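Local structure of succinate dehydrogenase (Membrane anchor subunit) (7D6V) at residues C[186-192]-C[254-258]; C[62-66]-C[175-180]; C[111-117]-C[244-248]. The protein holds a membrane-embedded Rieske-type iron-sulfur cluster within the succinate dehydrogenase Sdh1 and probably passes electrons from succinate oxidation to quinone. All coordinates share one frame. Residue numbers count along the deposited sequence, not the author numbering.

Contact 1: C[186-192]-C[254-258]; sequences GLGNVIL and TDFYI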
loop_
_atom_site.group_PDB
_atom_site.type_symbol
_atom_site.label_atom_id
_atom_site.label_comp_id
_atom_site.label_asym_id
_atom_site.label_seq_id
_atom_site.Cartn_x
_atom_site.Cartn_y
_atom_site.Cartn_z
ATOM N N GLY C 186 41.511 36.048 -14.943
ATOM C CA GLY C 186 42.226 35.321 -15.978
ATOM C C GLY C 186 41.858 33.889 -16.310
ATOM O O GLY C 186 42.734 33.132 -16.735
ATOM N N LEU C 187 40.612 33.488 -16.070
ATOM C CA LEU C 187 40.096 32.143 -16.332
ATOM C C LEU C 187 40.636 31.102 -15.359
ATOM O O LEU C 187 39.954 30.113 -15.061
ATOM C CB LEU C 187 40.427 31.701 -17.763
ATOM C CG LEU C 187 39.973 30.308 -18.193
ATOM C CD1 LEU C 187 38.458 30.197 -18.181
ATOM C CD2 LEU C 187 40.545 29.945 -19.545
ATOM N N GLY C 188 41.770 31.394 -14.725
ATOM C CA GLY C 188 42.154 30.620 -13.563
ATOM C C GLY C 188 41.269 30.981 -12.397
ATOM O O GLY C 188 40.904 30.127 -11.586
ATOM N N ASN C 189 40.873 32.253 -12.333
ATOM C CA ASN C 189 39.858 32.678 -11.387
ATOM C C ASN C 189 38.547 31.952 -11.638
ATOM O O ASN C 189 37.882 31.522 -10.694
ATOM C CB ASN C 189 39.667 34.189 -11.483
ATOM C CG ASN C 189 40.884 34.955 -11.019
ATOM O OD1 ASN C 189 41.484 35.709 -11.777
ATOM N ND2 ASN C 189 41.259 34.758 -9.765
ATOM N N VAL C 190 38.167 31.791 -12.905
ATOM C CA VAL C 190 36.913 31.112 -13.220
ATOM C C VAL C 190 36.962 29.664 -12.751
ATOM O O VAL C 190 36.041 29.177 -12.083
ATOM C CB VAL C 190 36.617 31.207 -14.726
ATOM C CG1 VAL C 190 35.283 30.563 -15.039
ATOM C CG2 VAL C 190 36.632 32.654 -15.174
ATOM N N ILE C 191 38.049 28.960 -13.077
ATOM C CA ILE C 191 38.161 27.554 -12.692
ATOM C C ILE C 191 38.175 27.411 -11.174
ATOM O O ILE C 191 37.443 26.590 -10.605
ATOM C CB ILE C 191 39.408 26.924 -13.338
ATOM C CG1 ILE C 191 39.324 27.053 -14.857
ATOM C CG2 ILE C 191 39.540 25.465 -12.941
ATOM C CD1 ILE C 191 40.557 26.608 -15.579
ATOM N N LEU C 192 38.994 28.220 -10.493
ATOM C CA LEU C 192 39.093 28.137 -9.038
ATOM C C LEU C 192 37.767 28.465 -8.364
ATOM O O LEU C 192 37.355 27.776 -7.425
ATOM C CB LEU C 192 40.185 29.078 -8.536
ATOM C CG LEU C 192 41.637 28.623 -8.648
ATOM C CD1 LEU C 192 42.574 29.798 -8.467
ATOM C CD2 LEU C 192 41.931 27.555 -7.618
ATOM N N THR C 254 41.049 21.494 -11.882
ATOM C CA THR C 254 41.679 22.672 -11.299
ATOM C C THR C 254 43.171 22.442 -11.093
ATOM O O THR C 254 44.001 23.276 -11.482
ATOM C CB THR C 254 40.987 23.028 -9.985
ATOM O OG1 THR C 254 39.570 22.963 -10.169
ATOM C CG2 THR C 254 41.357 24.436 -9.549
ATOM N N ASP C 255 43.531 21.291 -10.510
ATOM C CA ASP C 255 44.943 20.931 -10.397
ATOM C C ASP C 255 45.626 20.911 -11.754
ATOM O O ASP C 255 46.728 21.445 -11.910
ATOM C CB ASP C 255 45.105 19.570 -9.723
ATOM C CG ASP C 255 46.496 19.371 -9.151
ATOM O OD1 ASP C 255 46.650 19.262 -7.925
ATOM O OD2 ASP C 255 47.457 19.320 -9.944
ATOM N N PHE C 256 45.005 20.267 -12.742
ATOM C CA PHE C 256 45.662 20.097 -14.031
ATOM C C PHE C 256 45.923 21.442 -14.696
ATOM O O PHE C 256 47.024 21.689 -15.205
ATOM C CB PHE C 256 44.816 19.194 -14.926
ATOM C CG PHE C 256 45.528 18.726 -16.155
ATOM C CD1 PHE C 256 46.663 17.947 -16.051
ATOM C CD2 PHE C 256 45.063 19.063 -17.410
ATOM C CE1 PHE C 256 47.323 17.517 -17.174
ATOM C CE2 PHE C 256 45.719 18.635 -18.537
ATOM C CZ PHE C 256 46.851 17.862 -18.420
ATOM N N TYR C 257 44.931 22.335 -14.677
ATOM C CA TYR C 257 45.106 23.651 -15.280
ATOM C C TYR C 257 46.177 24.452 -14.556
ATOM O O TYR C 257 47.031 25.085 -15.192
ATOM C CB TYR C 257 43.780 24.414 -15.282
ATOM C CG TYR C 257 43.881 25.764 -15.950
ATOM C CD1 TYR C 257 43.713 25.896 -17.317
ATOM C CD2 TYR C 257 44.159 26.905 -15.215
ATOM C CE1 TYR C 257 43.814 27.122 -17.931
ATOM C CE2 TYR C 257 44.261 28.132 -15.822
ATOM C CZ TYR C 257 44.088 28.236 -17.178
ATOM O OH TYR C 257 44.188 29.463 -17.785
ATOM N N ILE C 258 46.140 24.458 -13.220
ATOM C CA ILE C 258 47.122 25.242 -12.479
ATOM C C ILE C 258 48.523 24.706 -12.731
ATOM O O ILE C 258 49.472 25.474 -12.906
ATOM C CB ILE C 258 46.779 25.272 -10.979
ATOM C CG1 ILE C 258 45.511 26.084 -10.747
ATOM C CG2 ILE C 258 47.911 25.893 -10.186
ATOM C CD1 ILE C 258 45.156 26.258 -9.297
#
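Ile191 lays its delta methyl over one face of the Tyr257 ring. Ile191 CD1 lies 3.6 Å from the centroid of the Tyr257 ring and 17° off the ring normal, which defines a CH-pi contact, and 3.4 Å from Tyr257 CG. Gly188 borders the same ring, with its CA 4.0 Å from Tyr257 CE2. One residue further along the helix, Leu192 CD2 touches Thr254 CG2 at 3.7 Å and Ile258 CD1 at 3.9 Å. Thr254 OG1 meets Ile191 CG2 at 3.7 Å and is hydrogen-bonded to Thr250 O in its own helix. The axes of 188-192 and 254-258 run nearly antiparallel (161°, closest approach 10.2 Å), and large side chains fill the gap between them. Leu187 is the N-cap of helix 188-204, so the contact joins the start of that helix to the later part of helix 240-264. On helix 33-55, Tyr48 packs against Asp255 and Phe256, and Arg52 forms a salt bridge with Asp255.

Contact 2: C[62-66]-C[175-180]; sequences ADYHY and TAFHSP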
loop_
_atom_site.group_PDB
_atom_site.type_symbol
_atom_site.label_atom_id
_atom_site.label_comp_id
_atom_site.label_asym_id
_atom_site.label_seq_id
_atom_site.Cartn_x
_atom_site.Cartn_y
_atom_site.Cartn_z
ATOM N N ALA C 62 53.037 32.796 -9.294
ATOM C CA ALA C 62 53.392 33.988 -8.535
ATOM C C ALA C 62 52.692 35.230 -9.075
ATOM O O ALA C 62 52.345 36.133 -8.306
ATOM C CB ALA C 62 54.906 34.180 -8.543
ATOM N N ASP C 63 52.487 35.298 -10.392
ATOM C CA ASP C 63 51.938 36.506 -11.002
ATOM C C ASP C 63 50.489 36.736 -10.593
ATOM O O ASP C 63 50.117 37.841 -10.186
ATOM C CB ASP C 63 52.054 36.422 -12.520
ATOM C CG ASP C 63 53.316 37.062 -13.041
ATOM O OD1 ASP C 63 53.368 37.379 -14.246
ATOM O OD2 ASP C 63 54.257 37.256 -12.243
ATOM N N TYR C 64 49.654 35.707 -10.701
ATOM C CA TYR C 64 48.225 35.842 -10.468
ATOM C C TYR C 64 47.777 35.175 -9.180
ATOM O O TYR C 64 46.572 35.046 -8.953
ATOM C CB TYR C 64 47.443 35.277 -11.653
ATOM C CG TYR C 64 48.062 35.616 -12.985
ATOM C CD1 TYR C 64 48.391 36.924 -13.303
ATOM C CD2 TYR C 64 48.331 34.630 -13.915
ATOM C CE1 TYR C 64 48.969 37.238 -14.507
ATOM C CE2 TYR C 64 48.904 34.937 -15.127
ATOM C CZ TYR C 64 49.221 36.241 -15.419
ATOM O OH TYR C 64 49.793 36.544 -16.629
ATOM N N HIS C 65 48.718 34.739 -8.341
ATOM C CA HIS C 65 48.410 34.190 -7.024
ATOM C C HIS C 65 47.445 33.010 -7.122
ATOM O O HIS C 65 46.414 32.962 -6.452
ATOM C CB HIS C 65 47.861 35.279 -6.101
ATOM C CG HIS C 65 48.911 36.193 -5.552
ATOM N ND1 HIS C 65 49.471 37.211 -6.291
ATOM C CD2 HIS C 65 49.488 36.256 -4.331
ATOM C CE1 HIS C 65 50.357 37.852 -5.553
ATOM N NE2 HIS C 65 50.386 37.293 -4.358
ATOM N N TYR C 66 47.792 32.049 -7.968
ATOM C CA TYR C 66 47.004 30.839 -8.143
ATOM C C TYR C 66 47.622 29.726 -7.316
ATOM O O TYR C 66 48.824 29.470 -7.420
ATOM C CB TYR C 66 46.951 30.416 -9.611
ATOM C CG TYR C 66 46.130 31.299 -10.509
ATOM C CD1 TYR C 66 45.071 32.040 -10.014
ATOM C CD2 TYR C 66 46.405 31.375 -11.864
ATOM C CE1 TYR C 66 44.319 32.844 -10.844
ATOM C CE2 TYR C 66 45.658 32.170 -12.700
ATOM C CZ TYR C 66 44.617 32.901 -12.187
ATOM O OH TYR C 66 43.874 33.696 -13.021
ATOM N N THR C 175 41.733 35.528 -2.937
ATOM C CA THR C 175 43.020 36.174 -3.169
ATOM C C THR C 175 43.604 35.853 -4.538
ATOM O O THR C 175 44.565 36.508 -4.950
ATOM C CB THR C 175 44.018 35.790 -2.080
ATOM O OG1 THR C 175 44.269 34.381 -2.131
ATOM C CG2 THR C 175 43.475 36.150 -0.715
ATOM N N ALA C 176 43.049 34.871 -5.251
ATOM C CA ALA C 176 43.526 34.568 -6.594
ATOM C C ALA C 176 43.252 35.687 -7.592
ATOM O O ALA C 176 43.865 35.701 -8.663
ATOM C CB ALA C 176 42.894 33.271 -7.092
ATOM N N PHE C 177 42.351 36.619 -7.280
ATOM C CA PHE C 177 42.001 37.704 -8.199
ATOM C C PHE C 177 43.108 38.758 -8.199
ATOM O O PHE C 177 42.947 39.891 -7.744
ATOM C CB PHE C 177 40.660 38.315 -7.824
ATOM C CG PHE C 177 39.483 37.545 -8.330
ATOM C CD1 PHE C 177 38.989 37.774 -9.600
ATOM C CD2 PHE C 177 38.865 36.596 -7.538
ATOM C CE1 PHE C 177 37.907 37.069 -10.073
ATOM C CE2 PHE C 177 37.782 35.889 -8.004
ATOM C CZ PHE C 177 37.302 36.125 -9.273
ATOM N N HIS C 178 44.252 38.368 -8.751
ATOM C CA HIS C 178 45.438 39.204 -8.720
ATOM C C HIS C 178 46.083 39.281 -10.095
ATOM O O HIS C 178 45.929 38.395 -10.937
ATOM C CB HIS C 178 46.461 38.689 -7.700
ATOM C CG HIS C 178 47.517 39.690 -7.357
ATOM N ND1 HIS C 178 48.807 39.602 -7.827
ATOM C CD2 HIS C 178 47.466 40.813 -6.602
ATOM C CE1 HIS C 178 49.512 40.621 -7.367
ATOM N NE2 HIS C 178 48.720 41.371 -6.624
ATOM N N SER C 179 46.806 40.375 -10.300
ATOM C CA SER C 179 47.593 40.633 -11.494
ATOM C C SER C 179 48.849 41.369 -11.061
ATOM O O SER C 179 48.882 41.954 -9.972
ATOM C CB SER C 179 46.798 41.466 -12.512
ATOM O OG SER C 179 47.355 41.390 -13.809
ATOM N N PRO C 180 49.900 41.363 -11.880
ATOM C CA PRO C 180 51.096 42.148 -11.533
ATOM C C PRO C 180 50.849 43.651 -11.482
ATOM O O PRO C 180 51.788 44.428 -11.287
ATOM C CB PRO C 180 52.104 41.792 -12.633
ATOM C CG PRO C 180 51.549 40.649 -13.372
ATOM C CD PRO C 180 50.156 40.366 -12.932
#
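Residues 62-66 form the turn of a short beta hairpin between strands 60-61 and 66-67, closed by a G1 beta bulge in which His65 and Tyr66 both face one residue of the opposite strand. This turn packs against the loop that follows helix 155-175, and the touching parts run roughly antiparallel (158° apart). At Asp63 the backbone O accepts a hydrogen bond from His178 ND1 (3.2 Å, angle 161°), while its side-chain OD1 lies 3.8 Å from Pro180 CG. Tyr64 follows with a CA-H...O contact to His178 O (CA to O 3.5 Å), and Pro180 CD sits at the edge of its ring, 3.7 Å from Tyr64 CE1. His65, with phi/psi of 57/52 in the left-handed region expected of the first bulge position, points toward the second loop. Its ring edge meets the face of the His178 ring (centroids 4.2 Å apart, planes at 75°), and Trp60 also meets the His65 ring. The backbone of His65 adds a CA-H...O contact, Ala176 CA to His65 O at 3.3 Å. Tyr66 has its CA-to-CB bond pointing away from 175-180, yet its ring comes nearer, Tyr66 CD1 reaching Ala176 CB at 3.8 Å; its OH is weakly hydrogen-bonded to Asn189 OD1. The opposing loop bends through an inverse gamma turn centred on Phe177, closed by His178 N donating to Ala176 O at 2.7 Å.

Contact 3: C[111-117]-C[244-248]; sequences RLTCYYY and AWITL. With FES (Fe2/s2 (inorganic) cluster), chain J; PEV ((1S)-2-{[(2-aminoethoxy)(hydroxy)phosphoryl]oxy}-1-[(palmitoyloxy)methyl]ethyl stearate), chain I.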
loop_
_atom_site.group_PDB
_atom_site.type_symbol
_atom_site.label_atom_id
_atom_site.label_comp_id
_atom_site.label_asym_id
_atom_site.label_seq_id
_atom_site.Cartn_x
_atom_site.Cartn_y
_atom_site.Cartn_z
ATOM N N ARG C 111 35.901 12.266 3.056
ATOM C CA ARG C 111 35.301 11.529 1.952
ATOM C C ARG C 111 35.271 10.027 2.197
ATOM O O ARG C 111 34.453 9.333 1.590
ATOM C CB ARG C 111 36.027 11.849 0.649
ATOM C CG ARG C 111 35.610 13.182 0.071
ATOM C CD ARG C 111 36.106 13.365 -1.338
ATOM N NE ARG C 111 35.802 14.695 -1.852
ATOM C CZ ARG C 111 34.852 14.950 -2.744
ATOM N NH1 ARG C 111 34.106 13.967 -3.219
ATOM N NH2 ARG C 111 34.648 16.189 -3.158
ATOM N N LEU C 112 36.127 9.514 3.081
ATOM C CA LEU C 112 36.090 8.097 3.414
ATOM C C LEU C 112 34.922 7.762 4.328
ATOM O O LEU C 112 34.390 6.649 4.265
ATOM C CB LEU C 112 37.407 7.685 4.066
ATOM C CG LEU C 112 37.871 6.251 3.831
ATOM C CD1 LEU C 112 38.099 6.001 2.354
ATOM C CD2 LEU C 112 39.131 5.972 4.626
ATOM N N THR C 113 34.518 8.692 5.187
ATOM C CA THR C 113 33.379 8.473 6.064
ATOM C C THR C 113 32.076 8.986 5.470
ATOM O O THR C 113 31.028 8.854 6.108
ATOM C CB THR C 113 33.622 9.125 7.429
ATOM O OG1 THR C 113 33.980 10.500 7.252
ATOM C CG2 THR C 113 34.742 8.411 8.163
ATOM N N CYS C 114 32.128 9.541 4.264
ATOM C CA CYS C 114 30.923 10.037 3.610
ATOM C C CYS C 114 29.931 8.891 3.443
ATOM O O CYS C 114 30.319 7.769 3.115
ATOM C CB CYS C 114 31.261 10.648 2.250
ATOM S SG CYS C 114 29.861 10.754 1.111
ATOM N N TYR C 115 28.651 9.171 3.668
ATOM C CA TYR C 115 27.620 8.148 3.551
ATOM C C TYR C 115 27.510 7.627 2.123
ATOM O O TYR C 115 27.394 6.417 1.909
ATOM C CB TYR C 115 26.279 8.695 4.044
ATOM C CG TYR C 115 26.135 8.693 5.553
ATOM C CD1 TYR C 115 25.668 7.573 6.220
ATOM C CD2 TYR C 115 26.467 9.806 6.307
ATOM C CE1 TYR C 115 25.534 7.557 7.585
ATOM C CE2 TYR C 115 26.337 9.800 7.678
ATOM C CZ TYR C 115 25.870 8.670 8.310
ATOM O OH TYR C 115 25.733 8.646 9.675
ATOM N N TYR C 116 27.569 8.512 1.128
ATOM C CA TYR C 116 27.522 8.038 -0.251
ATOM C C TYR C 116 28.737 7.181 -0.587
ATOM O O TYR C 116 28.607 6.112 -1.192
ATOM C CB TYR C 116 27.423 9.196 -1.239
ATOM C CG TYR C 116 27.727 8.709 -2.634
ATOM C CD1 TYR C 116 26.869 7.828 -3.277
ATOM C CD2 TYR C 116 28.893 9.080 -3.285
ATOM C CE1 TYR C 116 27.154 7.347 -4.530
ATOM C CE2 TYR C 116 29.183 8.608 -4.543
ATOM C CZ TYR C 116 28.307 7.744 -5.162
ATOM O OH TYR C 116 28.588 7.270 -6.421
ATOM N N TYR C 117 29.931 7.644 -0.217
ATOM C CA TYR C 117 31.137 6.900 -0.558
ATOM C C TYR C 117 31.167 5.546 0.128
ATOM O O TYR C 117 31.673 4.573 -0.441
ATOM C CB TYR C 117 32.377 7.712 -0.196
ATOM C CG TYR C 117 32.745 8.745 -1.229
ATOM C CD1 TYR C 117 33.397 8.387 -2.397
ATOM C CD2 TYR C 117 32.438 10.081 -1.040
ATOM C CE1 TYR C 117 33.730 9.330 -3.343
ATOM C CE2 TYR C 117 32.767 11.029 -1.977
ATOM C CZ TYR C 117 33.413 10.650 -3.126
ATOM O OH TYR C 117 33.743 11.599 -4.062
ATOM N N ALA C 244 29.431 14.617 -5.377
ATOM C CA ALA C 244 30.703 13.994 -5.027
ATOM C C ALA C 244 31.567 13.767 -6.263
ATOM O O ALA C 244 32.737 14.174 -6.310
ATOM C CB ALA C 244 30.446 12.677 -4.297
ATOM N N TRP C 245 30.993 13.132 -7.287
ATOM C CA TRP C 245 31.732 12.877 -8.518
ATOM C C TRP C 245 32.084 14.176 -9.230
ATOM O O TRP C 245 33.186 14.314 -9.780
ATOM C CB TRP C 245 30.916 11.967 -9.433
ATOM C CG TRP C 245 30.809 10.563 -8.935
ATOM C CD1 TRP C 245 29.693 9.951 -8.454
ATOM C CD2 TRP C 245 31.860 9.595 -8.860
ATOM N NE1 TRP C 245 29.980 8.663 -8.087
ATOM C CE2 TRP C 245 31.305 8.419 -8.326
ATOM C CE3 TRP C 245 33.217 9.608 -9.195
ATOM C CZ2 TRP C 245 32.058 7.267 -8.118
ATOM C CZ3 TRP C 245 33.961 8.465 -8.988
ATOM C CH2 TRP C 245 33.380 7.310 -8.455
ATOM N N ILE C 246 31.165 15.145 -9.221
ATOM C CA ILE C 246 31.430 16.417 -9.885
ATOM C C ILE C 246 32.593 17.137 -9.218
ATOM O O ILE C 246 33.459 17.699 -9.895
ATOM C CB ILE C 246 30.158 17.284 -9.908
ATOM C CG1 ILE C 246 29.168 16.744 -10.936
ATOM C CG2 ILE C 246 30.499 18.731 -10.219
ATOM C CD1 ILE C 246 27.903 17.552 -11.036
ATOM N N THR C 247 32.639 17.128 -7.885
ATOM C CA THR C 247 33.725 17.811 -7.193
ATOM C C THR C 247 35.045 17.076 -7.367
ATOM O O THR C 247 36.099 17.714 -7.450
ATOM C CB THR C 247 33.392 17.991 -5.713
ATOM O OG1 THR C 247 33.104 16.720 -5.123
ATOM C CG2 THR C 247 32.216 18.929 -5.543
ATOM N N LEU C 248 35.016 15.744 -7.448
ATOM C CA LEU C 248 36.240 15.022 -7.786
ATOM C C LEU C 248 36.773 15.470 -9.142
ATOM O O LEU C 248 37.962 15.795 -9.290
ATOM C CB LEU C 248 35.985 13.516 -7.785
ATOM C CG LEU C 248 35.847 12.825 -6.431
ATOM C CD1 LEU C 248 36.050 11.329 -6.581
ATOM C CD2 LEU C 248 36.818 13.410 -5.424
HETATM FE FE1 FES J . 28.566 12.558 2.216
HETATM FE FE2 FES J . 28.705 14.037 4.459
HETATM S S1 FES J . 27.407 12.305 4.066
HETATM S S2 FES J . 29.807 14.336 2.584
HETATM C C48 PEV I . 37.501 10.684 -3.228
HETATM C C47 PEV I . 38.614 10.104 -2.364
HETATM C C46 PEV I . 38.067 9.038 -1.425
HETATM C C45 PEV I . 37.885 7.717 -2.162
HETATM C C44 PEV I . 38.135 6.524 -1.250
HETATM C C43 PEV I . 37.573 5.236 -1.838
HETATM C C42 PEV I . 38.498 4.063 -1.554
HETATM C C41 PEV I . 37.952 3.198 -0.430
HETATM C C40 PEV I . 38.513 1.787 -0.487
HETATM C C39 PEV I . 38.920 1.313 0.896
HETATM C C38 PEV I . 37.692 0.873 1.679
HETATM C C37 PEV I . 37.380 -0.595 1.426
HETATM C C36 PEV I . 37.187 -1.347 2.730
HETATM C C35 PEV I . 35.709 -1.483 3.069
HETATM C C34 PEV I . 35.469 -2.724 3.914
HETATM C C33 PEV I . 36.436 -2.780 5.085
HETATM C C32 PEV I . 36.653 -4.217 5.531
HETATM C C31 PEV I . 35.700 -4.584 6.655
HETATM O O31 PEV I . 34.536 -4.621 6.454
HETATM O O2 PEV I . 36.203 -4.883 7.920
HETATM C C2 PEV I . 36.028 -6.222 8.265
HETATM C C1 PEV I . 34.807 -6.330 9.167
HETATM O O3P PEV I . 33.692 -6.588 8.364
HETATM P P PEV I . 32.863 -7.994 8.589
HETATM O O1P PEV I . 33.558 -9.124 7.873
HETATM O O2P PEV I . 31.462 -7.836 8.056
HETATM O O4P PEV I . 32.824 -8.330 10.199
HETATM C C4 PEV I . 33.715 -9.280 10.706
HETATM C C5 PEV I . 34.172 -8.814 12.087
HETATM N N6 PEV I . 35.434 -9.439 12.437
HETATM C C3 PEV I . 37.276 -6.720 8.989
HETATM O O3 PEV I . 38.383 -6.325 8.230
HETATM C C11 PEV I . 39.171 -5.337 8.829
HETATM O O11 PEV I . 39.706 -5.548 9.863
HETATM C C12 PEV I . 39.331 -3.977 8.157
HETATM C C13 PEV I . 40.790 -3.532 8.105
HETATM C C14 PEV I . 41.027 -2.473 7.033
HETATM C C15 PEV I . 40.005 -1.341 7.098
HETATM C C16 PEV I . 40.683 0.008 7.315
HETATM C C17 PEV I . 40.061 1.150 6.512
HETATM C C18 PEV I . 38.839 0.732 5.694
HETATM C C19 PEV I . 37.598 1.571 5.997
HETATM C C20 PEV I . 37.784 2.523 7.178
HETATM C C21 PEV I . 36.771 3.664 7.154
HETATM C C22 PEV I . 37.228 4.862 7.980
HETATM C C23 PEV I . 36.687 4.860 9.408
HETATM C C24 PEV I . 37.733 5.383 10.384
HETATM C C25 PEV I . 37.793 6.907 10.400
HETATM C C26 PEV I . 39.179 7.427 10.033
#
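Arg111 carries most of the polar chemistry across this interface. Arg111 NH2 donates to Thr247 OG1 at 2.6 Å (166°), a short and nearly linear bond; Thr247 OG1 is also hydrogen-bonded to Phe243 O in its own helix. Arg111 NH1 is served less well: it makes a weak bond to Ala244 O (3.4 Å, 147°) and another to Tyr117 OH that is short, 2.5 Å, but weak because of its 118° angle. Ala244 O also receives Leu248 N at 3.0 Å, the ordinary helical bond. Neither segment offers a carboxylate to the guanidinium, so within this contact its partners are neutral oxygens, while Leu248 CD2 covers one of its faces, 3.5 Å from Arg111 NH1. Farther along, Trp245 NE1 donates to Tyr116 OH (2.6 Å, 151°), and Ala244 CB packs 3.7 Å from Tyr117 CE2. Cys114 is the N-cap of helix 115-124: its SG accepts from Tyr117 N (3.4 Å, 167°) and binds FE1 of the cluster at 2.5 Å. Tyr115 OH is hydrogen-bonded to Glu229 of the neighbouring iron-sulfur subunit. A lipid tail ends beside the polar group, with PEV C48 3.6 Å from both Arg111 CD and Leu248 CD2. His240 NE2, at the start of helix 240-264, binds the same iron as Cys114; cysteine and histidine ligands to a [2Fe-2S] cluster are the Rieske signature, although here they share one iron, unlike the classical two-Cys/two-His division.

In the fold
Contacts 1 and 3 are both buried and share helix 240-264, yet their centres lie about 22 Å apart and they do not touch. Contact 3, its centre about 5 Å from that of the chain, relies on directed polar bonds beside the cluster and lipid; contact 1, centred at about 18 Å, is apolar helix packing. Contact 2, the most peripheral, centred at about 25 Å, is partly buried and joins two loops through histidine rings and backbone oxygens. It adjoins contact 1, the centres being about 11 Å apart: Asn189 ND2 probably bonds Ala176 O at 3.0 Å, coupling the loop pair to helix 188-204. Contacts 2 and 3 are the farthest-separated pair, centres about 30 Å apart.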